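Local coordinates for protein BtGH115A (Bacteroides thetaiotaomicron, PDB 5BY3) that acts as a glycoside hydrolase family 115 4-O-methyl-alpha-glucuronidase with specificity for decorated arabinogalactans, at residues Y490-I495 and N527-A532; N531-L536 and Q564-M569; E538-A543 and S553-L558; L574-A579 and E587-A592. All coordinates share one frame; numbering follows the deposited sequence.

In the fold
The four contacts link successive helices of one helical bundle. Helix 523-543 meets helix 476-495 in interaction 1 and helix 552-580 in interactions 2 and 3, while interaction 4 joins helix 552-580 to helix 587-603. Interactions 2 and 3 are buried; 1 and 4 are only partly so, and 4 lies farthest from the centre of the chain. Their chemistry differs as well: an arginine grips a backbone carbonyl in interaction 1, a tyrosine ring packs on backbone and small side chains in 2, a buried phenol bonds to a carbonyl in 3, and a lysine chain covers a tyrosine in 4. A probable hydrogen bond from Q564 NE2 to E541 OE1 links interactions 2 and 3.

Interaction 1 of 4, residues Y490-I495 and N527-A532; sequences YRLAHI and NERLNA
R529 sets out with CG anti to its backbone N (chi1 -173°) and stays extended from CG to NE, a shape that carries its guanidinium across to the backbone of L492. Both terminal nitrogens bond to the same carbonyl: NH1 lies 3.0 Å from L492 O and NH2 3.1 Å from L492 O, with N-H...O angles of 150° and 144°. The oxygen sits at the guanidinium edge, in its plane, whereas the two donors come from one face of the carbonyl plane, NH1 tilted a little from it and NH2 well above. NE turns to N570 OD1, and NH2 adds a weak bond to R496 O. The setting is a broadly antiparallel pair of bundle helices, and the grip falls on the last turn of helix 476-495, where a positive charge would probably be favoured by the helix dipole. I495 CG2 touches R529 NH1 at 3.6 Å as the two side chains run past one another. A methionine in place of R529 would probably leave L492 O and N570 OD1 without these donors and the helix end without its positive charge. One turn on from R529, A532 CB is met loosely by L492 CD1 at 4.4 Å.

Interaction 2 of 4, residues N531-L536 and Q564-M569; sequences NAYSEL and QAATQM
Y533 and T567 mark the closest backbone approach, their CA atoms 5.4 Å apart, where segments 531-536 and 564-569 run nearly antiparallel with axes 9.4 Å apart and 150° between their directions. At this spacing the tyrosine ring lies against the backbone of the other helix as much as against its side chains. The main-chain carbonyl of A566 stands over one ring face, A566 C being 4.3 Å above the plane and displaced toward the rim, and the methyl of A566 meets Y533 CE1 at 4.2 Å. T567 comes to the ring obliquely, with OG1 3.6 Å from Y533 CD1. Its first torsion (chi1 -60°) sets OG1 beside the backbone N, where the hydroxyl bonds to V563 O one turn back in its own helix; the polar end is thus satisfied locally and touches the tyrosine by packing alone. The same torsion leaves CG2 to press on the base of the tyrosine, 3.9 Å from Y533 CB. No hydrogen bond joins the two segments directly, although S534 OG bonds to R571 NH2 farther along helix 552-580. Around this core, helix 476-495 brings L492 against Y533 and H489 against A566, while Q568 packs on A592, S595 and I596, so helix 552-580 is flanked by helices 523-543 and 476-495 and, through Q568, by helix 587-603.

Interaction 3 of 4, residues E538-A543 and S553-L558; sequences ETVEKA and SAYFEL
The phenol of Y555 points end-first at helix 523-543, and its OH donates to V540 O at 2.7 Å. The ring is turned so that this oxygen lies at its edge, close to the ring plane, 3.5 Å from Y555 CE2. Seen from the carbonyl, the hydroxyl stands in the carbonyl plane on a lone pair, with a C=O...O angle of 115°. CG of Y555 is anti to its backbone N (chi1 -172°), and this carries the ring across to helix 523-543, although the nearest CA atoms, those of V540 and Y555, are 9.3 Å apart. Segments 538-543 and 553-558 belong to the two arms of a helical hairpin, close to the short connection between helices 523-543 and 552-580, and the tyrosine bridges the arms there. V540 lies askew to the phenol, its CB 4.0 Å from Y555 OH, and A543 CB comes within 3.9 Å of Y555 OH, so the polar tip is hemmed in by aliphatic carbon. A leucine at Y555 would probably leave V540 O without this buried donor and open a gap beside A543. V547 of the hairpin connection and C478 of helix 476-495 also touch the Y555 side chain, while V540 packs on V559 and V563.

Interaction 4 of 4, residues L574-A579 and E587-A592; sequences LYAQLA and EKSDAA
The aromatic ring of Y575 carries the side chain of K588 on one face: K588 CD sits 4.1 Å from the ring centroid and only 9° off the ring normal, a CH-pi contact over the centre. On the same side K588 CB closes on the rim, 3.4 Å from Y575 CD2. From the other side of the ring plane L530 CD1, of helix 523-543, comes obliquely to within 3.7 Å of Y575 CE1. These residues meet within a helical hairpin, in which helix 552-580 turns back through a short connection into helix 587-603; segments 574-579 and 587-592 run close to antiparallel, 166° between their directions, with axes 8.2 Å apart. The lysine chain crosses the ring obliquely and bends at its third torsion, and the contact with the aromatic face comes from CB and CD rather than from NZ. Beside this more exposed pair the interface is buried and made of small residues. A576 and S589 face each other there, consistent with the close axis spacing. D590, on another side of helix 587-603, makes a salt bridge with R630, while A592 packs back on Q568, R571 and K572. With OG anti to the backbone N (chi1 177°), S589 sends its hydroxyl to K572 O, and S589 OG rests 3.8 Å from A576 CB.

Interaction 1 of 4, residues Y490-I495 and N527-A532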
loop_
_atom_site.group_PDB
_atom_site.type_symbol
_atom_site.label_atom_id
_atom_site.label_comp_id
_atom_site.label_asym_id
_atom_site.label_seq_id
_atom_site.Cartn_x
_atom_site.Cartn_y
_atom_site.Cartn_z
ATOM N N TYR A 490 14.868 2.477 1.192
ATOM C CA TYR A 490 13.778 2.812 0.275
ATOM C C TYR A 490 14.242 3.547 -0.996
ATOM O O TYR A 490 13.651 3.406 -2.070
ATOM C CB TYR A 490 12.688 3.580 0.997
ATOM C CG TYR A 490 12.041 2.796 2.111
ATOM C CD1 TYR A 490 11.586 1.487 1.901
ATOM C CD2 TYR A 490 11.859 3.355 3.366
ATOM C CE1 TYR A 490 10.961 0.762 2.912
ATOM C CE2 TYR A 490 11.229 2.629 4.396
ATOM C CZ TYR A 490 10.784 1.333 4.154
ATOM O OH TYR A 490 10.180 0.580 5.162
ATOM N N ARG A 491 15.339 4.266 -0.879
ATOM C CA ARG A 491 15.841 5.076 -1.961
ATOM C C ARG A 491 16.562 4.200 -2.998
ATOM O O ARG A 491 16.374 4.372 -4.222
ATOM C CB ARG A 491 16.736 6.181 -1.391
ATOM C CG ARG A 491 17.559 6.919 -2.410
ATOM C CD ARG A 491 18.867 7.403 -1.794
ATOM N NE ARG A 491 19.745 7.520 -2.921
ATOM C CZ ARG A 491 20.951 7.009 -3.017
ATOM N NH1 ARG A 491 21.507 6.392 -2.006
ATOM N NH2 ARG A 491 21.608 7.159 -4.154
ATOM N N LEU A 492 17.330 3.226 -2.508
ATOM C CA LEU A 492 18.035 2.327 -3.389
ATOM C C LEU A 492 17.089 1.298 -4.058
ATOM O O LEU A 492 17.350 0.871 -5.208
ATOM C CB LEU A 492 19.155 1.635 -2.633
ATOM C CG LEU A 492 20.376 2.448 -2.175
ATOM C CD1 LEU A 492 20.956 1.730 -0.983
ATOM C CD2 LEU A 492 21.470 2.652 -3.231
ATOM N N ALA A 493 16.025 0.912 -3.336
ATOM C CA ALA A 493 14.961 0.044 -3.866
ATOM C C ALA A 493 14.131 0.776 -4.935
ATOM O O ALA A 493 13.742 0.162 -5.910
ATOM C CB ALA A 493 14.072 -0.459 -2.771
ATOM N N HIS A 494 13.940 2.089 -4.784
ATOM C CA HIS A 494 13.246 2.937 -5.758
ATOM C C HIS A 494 14.035 2.923 -7.065
ATOM O O HIS A 494 13.474 2.865 -8.160
ATOM C CB HIS A 494 13.144 4.351 -5.176
ATOM C CG HIS A 494 12.373 5.337 -6.002
ATOM N ND1 HIS A 494 10.996 5.433 -5.957
ATOM C CD2 HIS A 494 12.789 6.338 -6.824
ATOM C CE1 HIS A 494 10.597 6.424 -6.747
ATOM N NE2 HIS A 494 11.664 7.000 -7.274
ATOM N N ILE A 495 15.347 2.950 -6.942
ATOM C CA ILE A 495 16.240 2.921 -8.085
ATOM C C ILE A 495 16.104 1.588 -8.818
ATOM O O ILE A 495 16.047 1.533 -10.037
ATOM C CB ILE A 495 17.677 3.235 -7.615
ATOM C CG1 ILE A 495 17.725 4.746 -7.256
ATOM C CG2 ILE A 495 18.722 2.888 -8.673
ATOM C CD1 ILE A 495 18.993 5.266 -6.621
ATOM N N ASN A 527 29.987 -0.754 -7.978
ATOM C CA ASN A 527 30.798 -0.670 -6.747
ATOM C C ASN A 527 30.233 0.296 -5.733
ATOM O O ASN A 527 30.112 -0.054 -4.556
ATOM C CB ASN A 527 32.245 -0.301 -7.070
ATOM C CG ASN A 527 32.977 -1.439 -7.742
ATOM O OD1 ASN A 527 32.608 -2.584 -7.567
ATOM N ND2 ASN A 527 33.994 -1.127 -8.518
ATOM N N GLU A 528 29.876 1.486 -6.210
ATOM C CA GLU A 528 29.245 2.512 -5.392
ATOM C C GLU A 528 27.969 1.949 -4.730
ATOM O O GLU A 528 27.805 2.063 -3.514
ATOM C CB GLU A 528 29.020 3.772 -6.244
ATOM C CG GLU A 528 28.522 5.004 -5.508
ATOM C CD GLU A 528 28.619 6.278 -6.339
ATOM O OE1 GLU A 528 29.185 6.237 -7.458
ATOM O OE2 GLU A 528 28.133 7.338 -5.869
ATOM N N ARG A 529 27.126 1.253 -5.500
ATOM C CA ARG A 529 25.883 0.664 -4.988
ATOM C C ARG A 529 26.220 -0.485 -4.023
ATOM O O ARG A 529 25.658 -0.565 -2.916
ATOM C CB ARG A 529 24.949 0.213 -6.154
ATOM C CG ARG A 529 23.539 -0.282 -5.762
ATOM C CD ARG A 529 22.670 -0.751 -6.945
ATOM N NE ARG A 529 21.420 -1.439 -6.539
ATOM C CZ ARG A 529 20.255 -0.827 -6.241
ATOM N NH1 ARG A 529 20.119 0.513 -6.332
ATOM N NH2 ARG A 529 19.206 -1.566 -5.873
ATOM N N LEU A 530 27.117 -1.383 -4.433
ATOM C CA LEU A 530 27.579 -2.485 -3.543
ATOM C C LEU A 530 28.022 -2.061 -2.155
ATOM O O LEU A 530 27.710 -2.756 -1.184
ATOM C CB LEU A 530 28.677 -3.340 -4.204
ATOM C CG LEU A 530 28.049 -4.368 -5.140
ATOM C CD1 LEU A 530 29.076 -5.176 -5.912
ATOM C CD2 LEU A 530 27.097 -5.248 -4.336
ATOM N N ASN A 531 28.699 -0.901 -2.078
ATOM C CA ASN A 531 29.212 -0.336 -0.832
ATOM C C ASN A 531 28.200 0.357 0.028
ATOM O O ASN A 531 28.263 0.208 1.266
ATOM C CB ASN A 531 30.395 0.600 -1.074
ATOM C CG ASN A 531 31.714 -0.149 -1.052
ATOM O OD1 ASN A 531 32.338 -0.311 0.005
ATOM N ND2 ASN A 531 32.115 -0.672 -2.203
ATOM N N ALA A 532 27.291 1.112 -0.609
ATOM C CA ALA A 532 26.181 1.739 0.098
ATOM C C ALA A 532 25.404 0.638 0.820
ATOM O O ALA A 532 25.113 0.780 2.000
ATOM C CB ALA A 532 25.280 2.563 -0.846
#

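Interaction 2 of 4, residues N531-L536 and Q564-M569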
loop_
_atom_site.group_PDB
_atom_site.type_symbol
_atom_site.label_atom_id
_atom_site.label_comp_id
_atom_site.label_asym_id
_atom_site.label_seq_id
_atom_site.Cartn_x
_atom_site.Cartn_y
_atom_site.Cartn_z
ATOM N N ASN A 531 28.699 -0.901 -2.078
ATOM C CA ASN A 531 29.212 -0.336 -0.832
ATOM C C ASN A 531 28.200 0.357 0.028
ATOM O O ASN A 531 28.263 0.208 1.266
ATOM C CB ASN A 531 30.395 0.600 -1.074
ATOM C CG ASN A 531 31.714 -0.149 -1.052
ATOM O OD1 ASN A 531 32.338 -0.311 0.005
ATOM N ND2 ASN A 531 32.115 -0.672 -2.203
ATOM N N ALA A 532 27.291 1.112 -0.609
ATOM C CA ALA A 532 26.181 1.739 0.098
ATOM C C ALA A 532 25.404 0.638 0.820
ATOM O O ALA A 532 25.113 0.780 2.000
ATOM C CB ALA A 532 25.280 2.563 -0.846
ATOM N N TYR A 533 25.156 -0.488 0.141
ATOM C CA TYR A 533 24.489 -1.629 0.757
ATOM C C TYR A 533 25.306 -2.285 1.886
ATOM O O TYR A 533 24.761 -2.556 2.971
ATOM C CB TYR A 533 23.998 -2.664 -0.278
ATOM C CG TYR A 533 22.569 -2.447 -0.798
ATOM C CD1 TYR A 533 21.486 -2.379 0.072
ATOM C CD2 TYR A 533 22.314 -2.331 -2.163
ATOM C CE1 TYR A 533 20.215 -2.204 -0.398
ATOM C CE2 TYR A 533 21.029 -2.129 -2.650
ATOM C CZ TYR A 533 19.993 -2.104 -1.766
ATOM O OH TYR A 533 18.731 -1.906 -2.235
ATOM N N SER A 534 26.602 -2.489 1.643
ATOM C CA SER A 534 27.524 -2.904 2.709
ATOM C C SER A 534 27.384 -2.092 4.012
ATOM O O SER A 534 27.238 -2.686 5.092
ATOM C CB SER A 534 28.984 -2.921 2.221
ATOM O OG SER A 534 29.246 -4.126 1.512
ATOM N N GLU A 535 27.414 -0.763 3.908
ATOM C CA GLU A 535 27.303 0.113 5.090
ATOM C C GLU A 535 25.966 -0.101 5.805
ATOM O O GLU A 535 25.933 -0.206 7.035
ATOM C CB GLU A 535 27.526 1.594 4.754
ATOM C CG GLU A 535 28.928 1.958 4.235
ATOM C CD GLU A 535 30.044 1.817 5.284
ATOM O OE1 GLU A 535 30.039 2.541 6.311
ATOM O OE2 GLU A 535 30.950 0.975 5.079
ATOM N N LEU A 536 24.891 -0.247 5.023
ATOM C CA LEU A 536 23.572 -0.572 5.550
ATOM C C LEU A 536 23.524 -1.875 6.356
ATOM O O LEU A 536 23.042 -1.921 7.504
ATOM C CB LEU A 536 22.525 -0.549 4.418
ATOM C CG LEU A 536 22.247 0.777 3.677
ATOM C CD1 LEU A 536 20.905 0.692 3.011
ATOM C CD2 LEU A 536 22.296 2.005 4.595
ATOM N N GLN A 564 19.007 -6.632 5.059
ATOM C CA GLN A 564 20.051 -7.588 4.741
ATOM C C GLN A 564 19.639 -8.493 3.595
ATOM O O GLN A 564 20.484 -8.920 2.789
ATOM C CB GLN A 564 20.504 -8.356 5.975
ATOM C CG GLN A 564 21.256 -7.498 7.008
ATOM C CD GLN A 564 21.948 -8.329 8.104
ATOM O OE1 GLN A 564 21.434 -9.341 8.595
ATOM N NE2 GLN A 564 23.121 -7.882 8.493
ATOM N N ALA A 565 18.342 -8.754 3.482
ATOM C CA ALA A 565 17.805 -9.498 2.309
ATOM C C ALA A 565 18.099 -8.738 1.039
ATOM O O ALA A 565 18.699 -9.256 0.102
ATOM C CB ALA A 565 16.313 -9.729 2.457
ATOM N N ALA A 566 17.753 -7.460 1.062
ATOM C CA ALA A 566 18.018 -6.565 -0.052
ATOM C C ALA A 566 19.503 -6.461 -0.425
ATOM O O ALA A 566 19.851 -6.451 -1.625
ATOM C CB ALA A 566 17.414 -5.199 0.251
ATOM N N THR A 567 20.374 -6.364 0.597
ATOM C CA THR A 567 21.821 -6.268 0.396
ATOM C C THR A 567 22.334 -7.506 -0.363
ATOM O O THR A 567 23.091 -7.401 -1.349
ATOM C CB THR A 567 22.550 -6.170 1.746
ATOM O OG1 THR A 567 22.092 -5.003 2.458
ATOM C CG2 THR A 567 24.126 -6.143 1.547
ATOM N N GLN A 568 21.876 -8.667 0.099
ATOM C CA GLN A 568 22.352 -9.944 -0.382
ATOM C C GLN A 568 21.839 -10.272 -1.782
ATOM O O GLN A 568 22.504 -11.026 -2.537
ATOM C CB GLN A 568 22.018 -11.060 0.636
ATOM C CG GLN A 568 22.809 -10.998 1.948
ATOM C CD GLN A 568 24.319 -10.946 1.725
ATOM O OE1 GLN A 568 24.889 -11.775 1.011
ATOM N NE2 GLN A 568 24.960 -9.943 2.298
HETATM N N MSE A 569 20.669 -9.707 -2.123
HETATM C CA MSE A 569 20.130 -9.773 -3.488
HETATM C C MSE A 569 20.971 -8.936 -4.395
HETATM O O MSE A 569 21.326 -9.372 -5.495
HETATM C CB MSE A 569 18.663 -9.309 -3.539
HETATM C CG MSE A 569 17.875 -9.658 -4.813
HETATM SE SE MSE A 569 17.672 -11.598 -5.199
HETATM C CE MSE A 569 16.761 -12.609 -3.789
#

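Interaction 3 of 4, residues E538-A543 and S553-L558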
loop_
_atom_site.group_PDB
_atom_site.type_symbol
_atom_site.label_atom_id
_atom_site.label_comp_id
_atom_site.label_asym_id
_atom_site.label_seq_id
_atom_site.Cartn_x
_atom_site.Cartn_y
_atom_site.Cartn_z
ATOM N N GLU A 538 26.083 -3.358 7.720
ATOM C CA GLU A 538 26.974 -3.153 8.861
ATOM C C GLU A 538 26.287 -2.379 9.986
ATOM O O GLU A 538 26.362 -2.808 11.134
ATOM C CB GLU A 538 28.278 -2.449 8.459
ATOM C CG GLU A 538 29.372 -3.294 7.802
ATOM C CD GLU A 538 30.657 -2.485 7.526
ATOM O OE1 GLU A 538 30.582 -1.423 6.851
ATOM O OE2 GLU A 538 31.754 -2.904 7.984
ATOM N N THR A 539 25.636 -1.252 9.670
ATOM C CA THR A 539 24.829 -0.500 10.636
ATOM C C THR A 539 23.765 -1.359 11.335
ATOM O O THR A 539 23.628 -1.319 12.545
ATOM C CB THR A 539 24.174 0.695 9.967
ATOM O OG1 THR A 539 25.201 1.443 9.360
ATOM C CG2 THR A 539 23.458 1.649 10.970
ATOM N N VAL A 540 23.063 -2.165 10.562
ATOM C CA VAL A 540 21.982 -3.013 11.037
ATOM C C VAL A 540 22.483 -4.114 11.983
ATOM O O VAL A 540 21.813 -4.461 12.978
ATOM C CB VAL A 540 21.241 -3.564 9.786
ATOM C CG1 VAL A 540 20.657 -4.948 9.976
ATOM C CG2 VAL A 540 20.218 -2.541 9.299
ATOM N N GLU A 541 23.660 -4.644 11.667
ATOM C CA GLU A 541 24.344 -5.659 12.480
ATOM C C GLU A 541 24.785 -5.087 13.826
ATOM O O GLU A 541 24.535 -5.697 14.873
ATOM C CB GLU A 541 25.553 -6.234 11.722
ATOM C CG GLU A 541 25.993 -7.623 12.179
ATOM C CD GLU A 541 24.992 -8.717 11.866
ATOM O OE1 GLU A 541 24.356 -8.679 10.803
ATOM O OE2 GLU A 541 24.843 -9.642 12.687
ATOM N N LYS A 542 25.412 -3.908 13.783
ATOM C CA LYS A 542 25.899 -3.244 14.991
ATOM C C LYS A 542 24.764 -2.818 15.913
ATOM O O LYS A 542 24.868 -3.026 17.117
ATOM C CB LYS A 542 26.811 -2.048 14.687
ATOM C CG LYS A 542 28.132 -2.385 13.981
ATOM C CD LYS A 542 29.134 -1.223 14.110
ATOM C CE LYS A 542 29.601 -0.641 12.775
ATOM N NZ LYS A 542 30.848 -1.242 12.234
ATOM N N ALA A 543 23.688 -2.245 15.359
ATOM C CA ALA A 543 22.589 -1.707 16.166
ATOM C C ALA A 543 21.699 -2.798 16.825
ATOM O O ALA A 543 20.948 -2.479 17.736
ATOM C CB ALA A 543 21.764 -0.708 15.371
ATOM N N SER A 553 12.789 -9.848 17.942
ATOM C CA SER A 553 12.035 -10.377 16.810
ATOM C C SER A 553 11.485 -9.262 15.887
ATOM O O SER A 553 11.611 -9.357 14.678
ATOM C CB SER A 553 10.927 -11.308 17.304
ATOM O OG SER A 553 11.480 -12.417 18.007
ATOM N N ALA A 554 10.930 -8.194 16.444
ATOM C CA ALA A 554 10.463 -7.078 15.616
ATOM C C ALA A 554 11.624 -6.491 14.842
ATOM O O ALA A 554 11.489 -6.054 13.676
ATOM C CB ALA A 554 9.800 -6.003 16.462
ATOM N N TYR A 555 12.790 -6.509 15.464
ATOM C CA TYR A 555 13.937 -5.977 14.755
ATOM C C TYR A 555 14.285 -6.876 13.557
ATOM O O TYR A 555 14.575 -6.375 12.478
ATOM C CB TYR A 555 15.128 -5.784 15.696
ATOM C CG TYR A 555 16.295 -5.054 15.065
ATOM C CD1 TYR A 555 16.232 -3.674 14.801
ATOM C CD2 TYR A 555 17.450 -5.741 14.718
ATOM C CE1 TYR A 555 17.302 -3.004 14.222
ATOM C CE2 TYR A 555 18.527 -5.079 14.154
ATOM C CZ TYR A 555 18.447 -3.730 13.902
ATOM O OH TYR A 555 19.513 -3.106 13.343
ATOM N N PHE A 556 14.227 -8.186 13.718
ATOM C CA PHE A 556 14.624 -9.017 12.599
ATOM C C PHE A 556 13.600 -8.843 11.467
ATOM O O PHE A 556 13.953 -8.654 10.306
ATOM C CB PHE A 556 14.806 -10.498 12.992
ATOM C CG PHE A 556 15.447 -11.323 11.903
ATOM C CD1 PHE A 556 16.836 -11.446 11.828
ATOM C CD2 PHE A 556 14.659 -11.947 10.915
ATOM C CE1 PHE A 556 17.428 -12.176 10.785
ATOM C CE2 PHE A 556 15.236 -12.684 9.888
ATOM C CZ PHE A 556 16.622 -12.809 9.825
ATOM N N GLU A 557 12.338 -8.878 11.862
ATOM C CA GLU A 557 11.184 -8.712 10.985
ATOM C C GLU A 557 11.120 -7.389 10.235
ATOM O O GLU A 557 10.907 -7.401 9.024
ATOM C CB GLU A 557 9.897 -8.927 11.787
ATOM C CG GLU A 557 9.658 -10.384 12.087
ATOM C CD GLU A 557 8.588 -10.591 13.110
ATOM O OE1 GLU A 557 7.454 -10.122 12.885
ATOM O OE2 GLU A 557 8.885 -11.258 14.128
ATOM N N LEU A 558 11.367 -6.282 10.938
ATOM C CA LEU A 558 11.124 -4.938 10.395
ATOM C C LEU A 558 12.358 -4.209 9.871
ATOM O O LEU A 558 12.244 -3.357 8.999
ATOM C CB LEU A 558 10.401 -4.089 11.438
ATOM C CG LEU A 558 9.093 -4.732 11.990
ATOM C CD1 LEU A 558 8.628 -4.039 13.249
ATOM C CD2 LEU A 558 7.961 -4.746 10.989
#

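Interaction 4 of 4, residues L574-A579 and E587-A592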
loop_
_atom_site.group_PDB
_atom_site.type_symbol
_atom_site.label_atom_id
_atom_site.label_comp_id
_atom_site.label_asym_id
_atom_site.label_seq_id
_atom_site.Cartn_x
_atom_site.Cartn_y
_atom_site.Cartn_z
ATOM N N LEU A 574 24.739 -8.390 -8.485
ATOM C CA LEU A 574 25.822 -7.519 -8.945
ATOM C C LEU A 574 27.195 -8.205 -9.050
ATOM O O LEU A 574 27.908 -7.945 -10.030
ATOM C CB LEU A 574 25.880 -6.212 -8.179
ATOM C CG LEU A 574 24.678 -5.345 -8.515
ATOM C CD1 LEU A 574 24.746 -4.077 -7.684
ATOM C CD2 LEU A 574 24.635 -5.023 -9.997
ATOM N N TYR A 575 27.557 -9.073 -8.086
ATOM C CA TYR A 575 28.794 -9.870 -8.207
ATOM C C TYR A 575 28.709 -10.764 -9.435
ATOM O O TYR A 575 29.679 -10.923 -10.150
ATOM C CB TYR A 575 29.052 -10.765 -6.997
ATOM C CG TYR A 575 29.364 -10.092 -5.662
ATOM C CD1 TYR A 575 30.101 -8.905 -5.592
ATOM C CD2 TYR A 575 28.975 -10.716 -4.450
ATOM C CE1 TYR A 575 30.381 -8.307 -4.370
ATOM C CE2 TYR A 575 29.264 -10.142 -3.215
ATOM C CZ TYR A 575 29.970 -8.941 -3.171
ATOM O OH TYR A 575 30.246 -8.375 -1.933
ATOM N N ALA A 576 27.525 -11.336 -9.670
ATOM C CA ALA A 576 27.255 -12.121 -10.864
ATOM C C ALA A 576 27.552 -11.336 -12.150
ATOM O O ALA A 576 28.129 -11.903 -13.116
ATOM C CB ALA A 576 25.817 -12.608 -10.851
ATOM N N GLN A 577 27.174 -10.045 -12.158
ATOM C CA GLN A 577 27.409 -9.200 -13.331
ATOM C C GLN A 577 28.912 -8.922 -13.506
ATOM O O GLN A 577 29.433 -8.985 -14.631
ATOM C CB GLN A 577 26.599 -7.907 -13.280
ATOM C CG GLN A 577 26.997 -6.885 -14.339
ATOM C CD GLN A 577 25.932 -5.850 -14.610
ATOM O OE1 GLN A 577 24.779 -5.999 -14.205
ATOM N NE2 GLN A 577 26.306 -4.799 -15.310
ATOM N N LEU A 578 29.591 -8.616 -12.395
ATOM C CA LEU A 578 31.051 -8.434 -12.396
ATOM C C LEU A 578 31.766 -9.724 -12.790
ATOM O O LEU A 578 32.730 -9.654 -13.539
ATOM C CB LEU A 578 31.564 -7.926 -11.062
ATOM C CG LEU A 578 31.089 -6.559 -10.577
ATOM C CD1 LEU A 578 31.477 -6.422 -9.125
ATOM C CD2 LEU A 578 31.607 -5.407 -11.423
ATOM N N ALA A 579 31.237 -10.875 -12.351
ATOM C CA ALA A 579 31.783 -12.198 -12.671
ATOM C C ALA A 579 31.707 -12.602 -14.146
ATOM O O ALA A 579 32.681 -13.134 -14.673
ATOM C CB ALA A 579 31.141 -13.268 -11.794
ATOM N N GLU A 587 31.849 -17.371 -6.897
ATOM C CA GLU A 587 31.566 -17.908 -5.582
ATOM C C GLU A 587 30.943 -16.866 -4.652
ATOM O O GLU A 587 30.156 -17.212 -3.778
ATOM C CB GLU A 587 32.814 -18.550 -4.977
ATOM C CG GLU A 587 32.953 -20.041 -5.310
ATOM C CD GLU A 587 32.047 -20.973 -4.477
ATOM O OE1 GLU A 587 31.851 -22.141 -4.892
ATOM O OE2 GLU A 587 31.527 -20.566 -3.408
ATOM N N LYS A 588 31.271 -15.597 -4.862
ATOM C CA LYS A 588 30.679 -14.521 -4.068
ATOM C C LYS A 588 29.162 -14.409 -4.321
ATOM O O LYS A 588 28.383 -14.107 -3.393
ATOM C CB LYS A 588 31.359 -13.193 -4.366
ATOM C CG LYS A 588 32.786 -13.096 -3.874
ATOM C CD LYS A 588 33.132 -11.653 -3.610
ATOM C CE LYS A 588 34.007 -11.520 -2.365
ATOM N NZ LYS A 588 34.607 -10.155 -2.260
ATOM N N SER A 589 28.754 -14.706 -5.560
ATOM C CA SER A 589 27.339 -14.677 -5.950
ATOM C C SER A 589 26.567 -15.774 -5.263
ATOM O O SER A 589 25.479 -15.533 -4.714
ATOM C CB SER A 589 27.182 -14.790 -7.456
ATOM O OG SER A 589 25.816 -14.827 -7.791
ATOM N N ASP A 590 27.143 -16.976 -5.289
ATOM C CA ASP A 590 26.584 -18.123 -4.587
ATOM C C ASP A 590 26.532 -17.888 -3.081
ATOM O O ASP A 590 25.529 -18.208 -2.445
ATOM C CB ASP A 590 27.309 -19.426 -4.964
ATOM C CG ASP A 590 26.911 -19.963 -6.376
ATOM O OD1 ASP A 590 25.768 -19.738 -6.849
ATOM O OD2 ASP A 590 27.746 -20.642 -7.013
ATOM N N ALA A 591 27.576 -17.295 -2.515
ATOM C CA ALA A 591 27.592 -17.051 -1.074
ATOM C C ALA A 591 26.438 -16.114 -0.649
ATOM O O ALA A 591 25.729 -16.376 0.350
ATOM C CB ALA A 591 28.954 -16.524 -0.609
ATOM N N ALA A 592 26.265 -15.054 -1.438
ATOM C CA ALA A 592 25.194 -14.069 -1.290
ATOM C C ALA A 592 23.833 -14.737 -1.363
ATOM O O ALA A 592 22.975 -14.471 -0.515
ATOM C CB ALA A 592 25.314 -12.989 -2.354
#